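Exo-poly-alpha-D-galacturonosidase (Thermotoga maritima, PDB 3JUR) probably hydrolyses the glycosidic bonds of polygalacturonate, releasing sugar from chain ends as a heat-active exopolygalacturonase that assembles into a tetramer. Local coordinates at residues R255-D260 with V290-S295; M320-A325 with V349-E354. One frame throughout, in Å; residues are numbered along the deposited sequence.

In the fold
The two contacts follow one another along a right-handed parallel beta-helix, the fold of glycosyl hydrolase family 28, and each joins equivalent places on successive coils. From the N terminus, the chain leaves strand 255-258, makes one coil that includes strand 263-265 and helix 270-276, and returns along strand 280-291, where contact 1 closes the loop. It then passes through strands 299-301 and 309-320, and contact 2 opens at the end of the latter, to be closed one coil later after strand 337-349. The contacts are therefore in series, neither enclosing the other. Segments 290-295 and 320-325 lie against each other: Ser292 N probably bonds to Met320 O, and Val290 packs on Val322.

Contact 1: R255-D260 with V290-S295; sequences RFDTGD and VISQAS
Asp257 and Ser292 both set their polar group anti to the backbone N, at chi1 -174° and -175°, and this brings Ser292 OG to Asp257 OD1. Ser292 OG donates to the anti lone pair of Asp257 OD1 at 2.8 Å; the buried serine just past the strand end is small enough to fit against strand 255-258 while reaching the aspartate. A water donates to the same OD1 and accepts from Ala294 N, so two protons grip one carboxylate oxygen, which would probably favour its charged form. On the face carrying Phe256 and Val290, Phe256 CG stands anti to its carbonyl carbon; the two side chains cross obliquely, CD2 lying 3.7 Å from Val290 CG2, as suits apolar residues turned to the interior. Their parallel pairing is held by a weak bond from Ile291 N to Phe256 O. Thr258 OG1 occupies the crowded position between backbone N and carbonyl carbon, where it bonds to Asp260 O at 2.9 Å; it also bonds to Ser262, as does Ser295 OG. Strand 255-258 thus belongs to a parallel sheet of the beta-helix, between strand 224-233, where Ile231 touches Phe256, and strand 280-291, beyond which strand 309-320 continues the stack.

Contact 2: M320-A325 with V349-E354; sequences MNVERA and VNVSEE
Segments 320-325 and 349-354 stay in step from Met320 and Val349 to Glu323 and Ser352, after which 349-354 gains a residue at Glu353. The tight part is backbone hydrogen bonding over buried aliphatic side chains: Asn321 N points almost straight at Val349 O, 2.8 Å away. Ser352 N reaches Val322 O, and Glu323 O accepts from Glu353 N at 2.9 Å and, weakly, from Glu354 N. On the face carrying Met320 and Val349 the two lie alongside each other, Met320 CG 3.9 Å from Val349 CG1, while Val351 CG1 presses to 3.2 Å from Glu323 O. Met320 and Val349, like the buried Val322 and Val351, occupy matching places on adjacent coils. By contrast, water takes over at the asparagine and serine margin: one molecule joins Asn321 O to Ser352 OG, another joins it to Asn350 O. Asn321 and Asn350 lie alongside, pointing the same way, amide planes 13° apart; both have positive phi, which asparagine tolerates well. Arg324 runs extended from CG to NE, and Glu354, bent at chi2, offers OE1's syn lone pair to Arg324 NE at 2.7 Å, near the guanidinium plane. Arg324 NH1 meets Glu323 OE1 at 2.9 Å, tilted from that plane, and also bonds to His296 O; Glu353 CG covers one face. A leucine here would remove the cation shared by Glu323 and Glu354 and would probably leave the buried Glu354 poorly compensated. With Arg391 paired to Glu354 OE2, that carboxylate is likely to remain ionised, balanced by arginines on the coils before and after its own.

Contact 1: R255-D260 with V290-S295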
ATOM      1  N   ARG D 255     -15.811 -12.061  29.329  1.00 25.16           N
ATOM      2  CA  ARG D 255     -14.520 -12.652  28.969  1.00 25.62           C
ATOM      3  C   ARG D 255     -14.709 -14.124  28.590  1.00 25.30           C
ATOM      4  O   ARG D 255     -15.387 -14.865  29.310  1.00 25.05           O
ATOM      5  CB  ARG D 255     -13.529 -12.530  30.134  1.00 26.08           C
ATOM      6  CG  ARG D 255     -12.297 -13.429  30.001  1.00 28.62           C
ATOM      7  CD  ARG D 255     -11.085 -12.700  29.437  1.00 33.37           C
ATOM      8  NE  ARG D 255     -10.169 -12.355  30.522  1.00 36.87           N
ATOM      9  CZ  ARG D 255      -8.982 -12.919  30.731  1.00 38.75           C
ATOM     10  NH1 ARG D 255      -8.513 -13.853  29.910  1.00 39.10           N
ATOM     11  NH2 ARG D 255      -8.248 -12.527  31.767  1.00 40.22           N
ATOM     12  N   PHE D 256     -14.098 -14.538  27.473  1.00 24.84           N
ATOM     13  CA  PHE D 256     -14.258 -15.892  26.923  1.00 24.42           C
ATOM     14  C   PHE D 256     -12.939 -16.590  26.617  1.00 24.73           C
ATOM     15  O   PHE D 256     -12.054 -16.025  25.964  1.00 24.35           O
ATOM     16  CB  PHE D 256     -15.033 -15.870  25.600  1.00 24.20           C
ATOM     17  CG  PHE D 256     -16.410 -15.277  25.688  1.00 23.76           C
ATOM     18  CD1 PHE D 256     -17.517 -16.094  25.908  1.00 23.39           C
ATOM     19  CD2 PHE D 256     -16.604 -13.914  25.501  1.00 23.33           C
ATOM     20  CE1 PHE D 256     -18.795 -15.549  25.972  1.00 23.82           C
ATOM     21  CE2 PHE D 256     -17.872 -13.358  25.547  1.00 23.38           C
ATOM     22  CZ  PHE D 256     -18.973 -14.174  25.799  1.00 24.58           C
ATOM     23  N   ASP D 257     -12.844 -17.834  27.075  1.00 24.55           N
ATOM     24  CA  ASP D 257     -11.884 -18.806  26.581  1.00 25.01           C
ATOM     25  C   ASP D 257     -12.686 -20.099  26.371  1.00 25.29           C
ATOM     26  O   ASP D 257     -13.074 -20.759  27.349  1.00 25.68           O
ATOM     27  CB  ASP D 257     -10.764 -19.013  27.594  1.00 24.92           C
ATOM     28  CG  ASP D 257      -9.645 -19.903  27.070  1.00 25.44           C
ATOM     29  OD1 ASP D 257      -9.687 -20.339  25.898  1.00 25.24           O
ATOM     30  OD2 ASP D 257      -8.710 -20.158  27.849  1.00 24.69           O
ATOM     31  N   THR D 258     -12.962 -20.430  25.108  1.00 24.97           N
ATOM     32  CA  THR D 258     -13.923 -21.497  24.789  1.00 25.02           C
ATOM     33  C   THR D 258     -13.337 -22.627  23.954  1.00 25.10           C
ATOM     34  O   THR D 258     -12.390 -22.422  23.205  1.00 25.36           O
ATOM     35  CB  THR D 258     -15.188 -20.947  24.089  1.00 24.83           C
ATOM     36  OG1 THR D 258     -14.828 -20.255  22.884  1.00 25.40           O
ATOM     37  CG2 THR D 258     -15.934 -19.999  24.998  1.00 24.60           C
ATOM     38  N   GLY D 259     -13.916 -23.817  24.093  1.00 25.39           N
ATOM     39  CA  GLY D 259     -13.474 -25.002  23.362  1.00 25.45           C
ATOM     40  C   GLY D 259     -14.058 -25.089  21.965  1.00 25.84           C
ATOM     41  O   GLY D 259     -13.567 -25.834  21.128  1.00 25.89           O
ATOM     42  N   ASP D 260     -15.113 -24.327  21.711  1.00 26.06           N
ATOM     43  CA  ASP D 260     -15.709 -24.267  20.385  1.00 26.81           C
ATOM     44  C   ASP D 260     -16.043 -22.803  20.102  1.00 26.62           C
ATOM     45  O   ASP D 260     -15.319 -21.904  20.541  1.00 26.76           O
ATOM     46  CB  ASP D 260     -16.944 -25.179  20.334  1.00 27.41           C
ATOM     47  CG  ASP D 260     -17.215 -25.740  18.942  1.00 29.46           C
ATOM     48  OD1 ASP D 260     -17.763 -24.999  18.095  1.00 32.39           O
ATOM     49  OD2 ASP D 260     -16.903 -26.930  18.701  1.00 31.61           O
ATOM     50  N   VAL D 290     -12.496 -11.883  23.960  1.00 20.53           N
ATOM     51  CA  VAL D 290     -12.183 -13.296  23.784  1.00 21.01           C
ATOM     52  C   VAL D 290     -10.669 -13.426  23.639  1.00 21.60           C
ATOM     53  O   VAL D 290     -10.092 -12.907  22.690  1.00 21.84           O
ATOM     54  CB  VAL D 290     -12.892 -13.907  22.536  1.00 20.85           C
ATOM     55  CG1 VAL D 290     -12.616 -15.431  22.425  1.00 20.57           C
ATOM     56  CG2 VAL D 290     -14.395 -13.630  22.568  1.00 21.04           C
ATOM     57  N   ILE D 291     -10.021 -14.087  24.591  1.00 21.99           N
ATOM     58  CA  ILE D 291      -8.609 -14.459  24.416  1.00 22.67           C
ATOM     59  C   ILE D 291      -8.558 -15.974  24.484  1.00 22.88           C
ATOM     60  O   ILE D 291      -8.613 -16.564  25.566  1.00 22.50           O
ATOM     61  CB  ILE D 291      -7.661 -13.816  25.461  1.00 22.61           C
ATOM     62  CG1 ILE D 291      -7.808 -12.290  25.463  1.00 22.31           C
ATOM     63  CG2 ILE D 291      -6.211 -14.244  25.198  1.00 22.37           C
ATOM     64  CD1 ILE D 291      -7.027 -11.581  26.581  1.00 23.10           C
ATOM     65  N   SER D 292      -8.494 -16.597  23.312  1.00 23.25           N
ATOM     66  CA  SER D 292      -8.764 -18.023  23.221  1.00 24.11           C
ATOM     67  C   SER D 292      -8.206 -18.663  21.955  1.00 24.23           C
ATOM     68  O   SER D 292      -8.809 -18.580  20.883  1.00 24.53           O
ATOM     69  CB  SER D 292     -10.278 -18.253  23.310  1.00 23.76           C
ATOM     70  OG  SER D 292     -10.587 -19.631  23.338  1.00 25.82           O
ATOM     71  N   GLN D 293      -7.052 -19.305  22.093  1.00 24.65           N
ATOM     72  CA  GLN D 293      -6.486 -20.140  21.039  1.00 25.30           C
ATOM     73  C   GLN D 293      -7.483 -21.213  20.582  1.00 25.11           C
ATOM     74  O   GLN D 293      -7.604 -21.495  19.383  1.00 25.19           O
ATOM     75  CB  GLN D 293      -5.207 -20.807  21.542  1.00 25.76           C
ATOM     76  CG  GLN D 293      -4.555 -21.729  20.536  1.00 28.72           C
ATOM     77  CD  GLN D 293      -3.351 -21.104  19.885  1.00 33.06           C
ATOM     78  OE1 GLN D 293      -2.211 -21.375  20.290  1.00 34.08           O
ATOM     79  NE2 GLN D 293      -3.582 -20.253  18.873  1.00 33.63           N
ATOM     80  N   ALA D 294      -8.205 -21.786  21.548  1.00 24.50           N
ATOM     81  CA  ALA D 294      -9.134 -22.885  21.295  1.00 24.33           C
ATOM     82  C   ALA D 294     -10.442 -22.486  20.593  1.00 24.26           C
ATOM     83  O   ALA D 294     -11.095 -23.338  19.982  1.00 24.36           O
ATOM     84  CB  ALA D 294      -9.432 -23.633  22.610  1.00 24.04           C
ATOM     85  N   SER D 295     -10.828 -21.209  20.679  1.00 24.12           N
ATOM     86  CA  SER D 295     -12.107 -20.755  20.130  1.00 24.10           C
ATOM     87  C   SER D 295     -12.213 -20.959  18.622  1.00 24.51           C
ATOM     88  O   SER D 295     -11.313 -20.593  17.881  1.00 24.36           O
ATOM     89  CB  SER D 295     -12.371 -19.280  20.469  1.00 23.96           C
ATOM     90  OG  SER D 295     -13.573 -18.833  19.862  1.00 23.23           O
TER
HETATM   91  O   HOH W   1      -9.829 -15.478  28.129  1.00 34.24           O
HETATM   92  O   HOH W   2      -7.660 -21.369  24.523  1.00 20.88           O
HETATM   93  O   HOH W   3     -10.693 -26.038  19.753  1.00 31.51           O

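Contact 2: M320-A325 with V349-E354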
ATOM      1  N   MET D 320      -8.838 -12.361  20.400  1.00 21.88           N
ATOM      2  CA  MET D 320      -7.408 -12.638  20.374  1.00 22.33           C
ATOM      3  C   MET D 320      -7.138 -14.134  20.272  1.00 22.21           C
ATOM      4  O   MET D 320      -7.682 -14.911  21.056  1.00 22.05           O
ATOM      5  CB  MET D 320      -6.730 -12.089  21.628  1.00 22.59           C
ATOM      6  CG  MET D 320      -6.638 -10.568  21.678  1.00 25.01           C
ATOM      7  SD  MET D 320      -5.648  -9.955  23.070  1.00 27.59           S
ATOM      8  CE  MET D 320      -4.261 -11.074  23.063  1.00 27.17           C
ATOM      9  N   ASN D 321      -6.299 -14.510  19.302  1.00 22.00           N
ATOM     10  CA  ASN D 321      -5.801 -15.888  19.105  1.00 21.98           C
ATOM     11  C   ASN D 321      -6.849 -16.864  18.560  1.00 21.87           C
ATOM     12  O   ASN D 321      -6.562 -18.055  18.384  1.00 22.19           O
ATOM     13  CB  ASN D 321      -5.143 -16.461  20.379  1.00 21.84           C
ATOM     14  CG  ASN D 321      -4.112 -15.519  21.003  1.00 22.53           C
ATOM     15  OD1 ASN D 321      -3.356 -14.853  20.309  1.00 23.02           O
ATOM     16  ND2 ASN D 321      -4.079 -15.478  22.331  1.00 23.38           N
ATOM     17  N   VAL D 322      -8.044 -16.348  18.278  1.00 21.56           N
ATOM     18  CA  VAL D 322      -9.190 -17.162  17.853  1.00 21.79           C
ATOM     19  C   VAL D 322      -9.002 -17.742  16.456  1.00 21.92           C
ATOM     20  O   VAL D 322      -8.212 -17.226  15.661  1.00 22.15           O
ATOM     21  CB  VAL D 322     -10.523 -16.366  17.921  1.00 21.72           C
ATOM     22  CG1 VAL D 322     -10.747 -15.821  19.334  1.00 21.15           C
ATOM     23  CG2 VAL D 322     -10.558 -15.223  16.876  1.00 21.72           C
ATOM     24  N   GLU D 323      -9.725 -18.816  16.152  1.00 21.79           N
ATOM     25  CA  GLU D 323      -9.626 -19.407  14.822  1.00 21.66           C
ATOM     26  C   GLU D 323     -10.237 -18.494  13.773  1.00 21.68           C
ATOM     27  O   GLU D 323      -9.701 -18.371  12.664  1.00 21.39           O
ATOM     28  CB  GLU D 323     -10.291 -20.784  14.771  1.00 21.76           C
ATOM     29  CG  GLU D 323      -9.515 -21.875  15.502  1.00 21.85           C
ATOM     30  CD  GLU D 323     -10.145 -23.255  15.344  1.00 24.63           C
ATOM     31  OE1 GLU D 323     -11.169 -23.376  14.638  1.00 25.40           O
ATOM     32  OE2 GLU D 323      -9.609 -24.227  15.923  1.00 25.53           O
ATOM     33  N   ARG D 324     -11.368 -17.881  14.134  1.00 21.39           N
ATOM     34  CA  ARG D 324     -12.148 -17.029  13.242  1.00 21.57           C
ATOM     35  C   ARG D 324     -12.778 -15.897  14.033  1.00 21.52           C
ATOM     36  O   ARG D 324     -13.206 -16.085  15.181  1.00 22.03           O
ATOM     37  CB  ARG D 324     -13.265 -17.831  12.551  1.00 21.67           C
ATOM     38  CG  ARG D 324     -12.761 -19.009  11.742  1.00 22.30           C
ATOM     39  CD  ARG D 324     -13.848 -19.958  11.259  1.00 22.35           C
ATOM     40  NE  ARG D 324     -13.185 -21.195  10.842  1.00 22.23           N
ATOM     41  CZ  ARG D 324     -12.868 -22.193  11.660  1.00 21.70           C
ATOM     42  NH1 ARG D 324     -13.205 -22.141  12.954  1.00 20.81           N
ATOM     43  NH2 ARG D 324     -12.226 -23.249  11.182  1.00 18.82           N
ATOM     44  N   ALA D 325     -12.861 -14.726  13.416  1.00 21.28           N
ATOM     45  CA  ALA D 325     -13.491 -13.587  14.070  1.00 21.94           C
ATOM     46  C   ALA D 325     -15.002 -13.624  13.861  1.00 22.08           C
ATOM     47  O   ALA D 325     -15.773 -13.567  14.825  1.00 21.86           O
ATOM     48  CB  ALA D 325     -12.894 -12.272  13.574  1.00 21.73           C
ATOM     49  N   VAL D 349      -6.929 -10.046  16.764  1.00 21.72           N
ATOM     50  CA  VAL D 349      -5.472 -10.167  16.691  1.00 21.79           C
ATOM     51  C   VAL D 349      -5.003 -11.612  16.765  1.00 21.66           C
ATOM     52  O   VAL D 349      -5.500 -12.398  17.574  1.00 21.28           O
ATOM     53  CB  VAL D 349      -4.727  -9.192  17.692  1.00 22.07           C
ATOM     54  CG1 VAL D 349      -5.697  -8.438  18.573  1.00 22.12           C
ATOM     55  CG2 VAL D 349      -3.650  -9.883  18.510  1.00 22.18           C
ATOM     56  N   ASN D 350      -4.074 -11.959  15.874  1.00 21.78           N
ATOM     57  CA  ASN D 350      -3.545 -13.326  15.752  1.00 21.80           C
ATOM     58  C   ASN D 350      -4.623 -14.381  15.449  1.00 21.50           C
ATOM     59  O   ASN D 350      -4.672 -15.442  16.082  1.00 21.06           O
ATOM     60  CB  ASN D 350      -2.706 -13.706  16.983  1.00 21.96           C
ATOM     61  CG  ASN D 350      -1.398 -12.927  17.065  1.00 23.96           C
ATOM     62  OD1 ASN D 350      -0.747 -12.674  16.052  1.00 26.49           O
ATOM     63  ND2 ASN D 350      -1.000 -12.557  18.276  1.00 25.23           N
ATOM     64  N   VAL D 351      -5.502 -14.067  14.493  1.00 21.21           N
ATOM     65  CA  VAL D 351      -6.452 -15.047  13.961  1.00 20.91           C
ATOM     66  C   VAL D 351      -5.675 -16.194  13.287  1.00 21.03           C
ATOM     67  O   VAL D 351      -4.715 -15.944  12.564  1.00 20.99           O
ATOM     68  CB  VAL D 351      -7.438 -14.392  12.968  1.00 20.92           C
ATOM     69  CG1 VAL D 351      -8.376 -15.434  12.363  1.00 20.37           C
ATOM     70  CG2 VAL D 351      -8.243 -13.277  13.651  1.00 19.93           C
ATOM     71  N   SER D 352      -6.070 -17.444  13.535  1.00 21.42           N
ATOM     72  CA  SER D 352      -5.322 -18.597  12.987  1.00 21.91           C
ATOM     73  C   SER D 352      -5.890 -19.224  11.693  1.00 21.93           C
ATOM     74  O   SER D 352      -5.126 -19.744  10.883  1.00 22.32           O
ATOM     75  CB  SER D 352      -5.112 -19.677  14.048  1.00 21.69           C
ATOM     76  OG  SER D 352      -6.363 -20.192  14.468  1.00 22.69           O
ATOM     77  N   GLU D 353      -7.205 -19.179  11.502  1.00 21.64           N
ATOM     78  CA  GLU D 353      -7.827 -19.779  10.309  1.00 21.45           C
ATOM     79  C   GLU D 353      -8.339 -18.730   9.322  1.00 21.67           C
ATOM     80  O   GLU D 353      -7.621 -18.369   8.391  1.00 21.38           O
ATOM     81  CB  GLU D 353      -8.944 -20.765  10.693  1.00 21.41           C
ATOM     82  CG  GLU D 353      -8.449 -21.972  11.503  1.00 22.17           C
ATOM     83  CD  GLU D 353      -7.527 -22.894  10.702  1.00 24.29           C
ATOM     84  OE1 GLU D 353      -7.761 -23.080   9.491  1.00 26.01           O
ATOM     85  OE2 GLU D 353      -6.564 -23.432  11.279  1.00 24.20           O
ATOM     86  N   GLU D 354      -9.573 -18.253   9.517  1.00 21.34           N
ATOM     87  CA  GLU D 354     -10.148 -17.237   8.640  1.00 21.38           C
ATOM     88  C   GLU D 354     -10.671 -16.084   9.468  1.00 20.98           C
ATOM     89  O   GLU D 354     -11.359 -16.305  10.455  1.00 20.92           O
ATOM     90  CB  GLU D 354     -11.296 -17.797   7.778  1.00 21.62           C
ATOM     91  CG  GLU D 354     -10.957 -19.019   6.934  1.00 23.00           C
ATOM     92  CD  GLU D 354     -11.361 -20.338   7.590  1.00 24.37           C
ATOM     93  OE1 GLU D 354     -12.190 -20.330   8.531  1.00 25.59           O
ATOM     94  OE2 GLU D 354     -10.859 -21.389   7.144  1.00 23.52           O
TER
HETATM   95  O   HOH W   4      -6.594 -20.423  17.094  1.00 18.10           O
HETATM   96  O   HOH W   5      -3.728 -18.173  17.020  1.00 36.48           O
HETATM   97  O   HOH W   6     -11.340 -23.424   8.511  1.00 24.43           O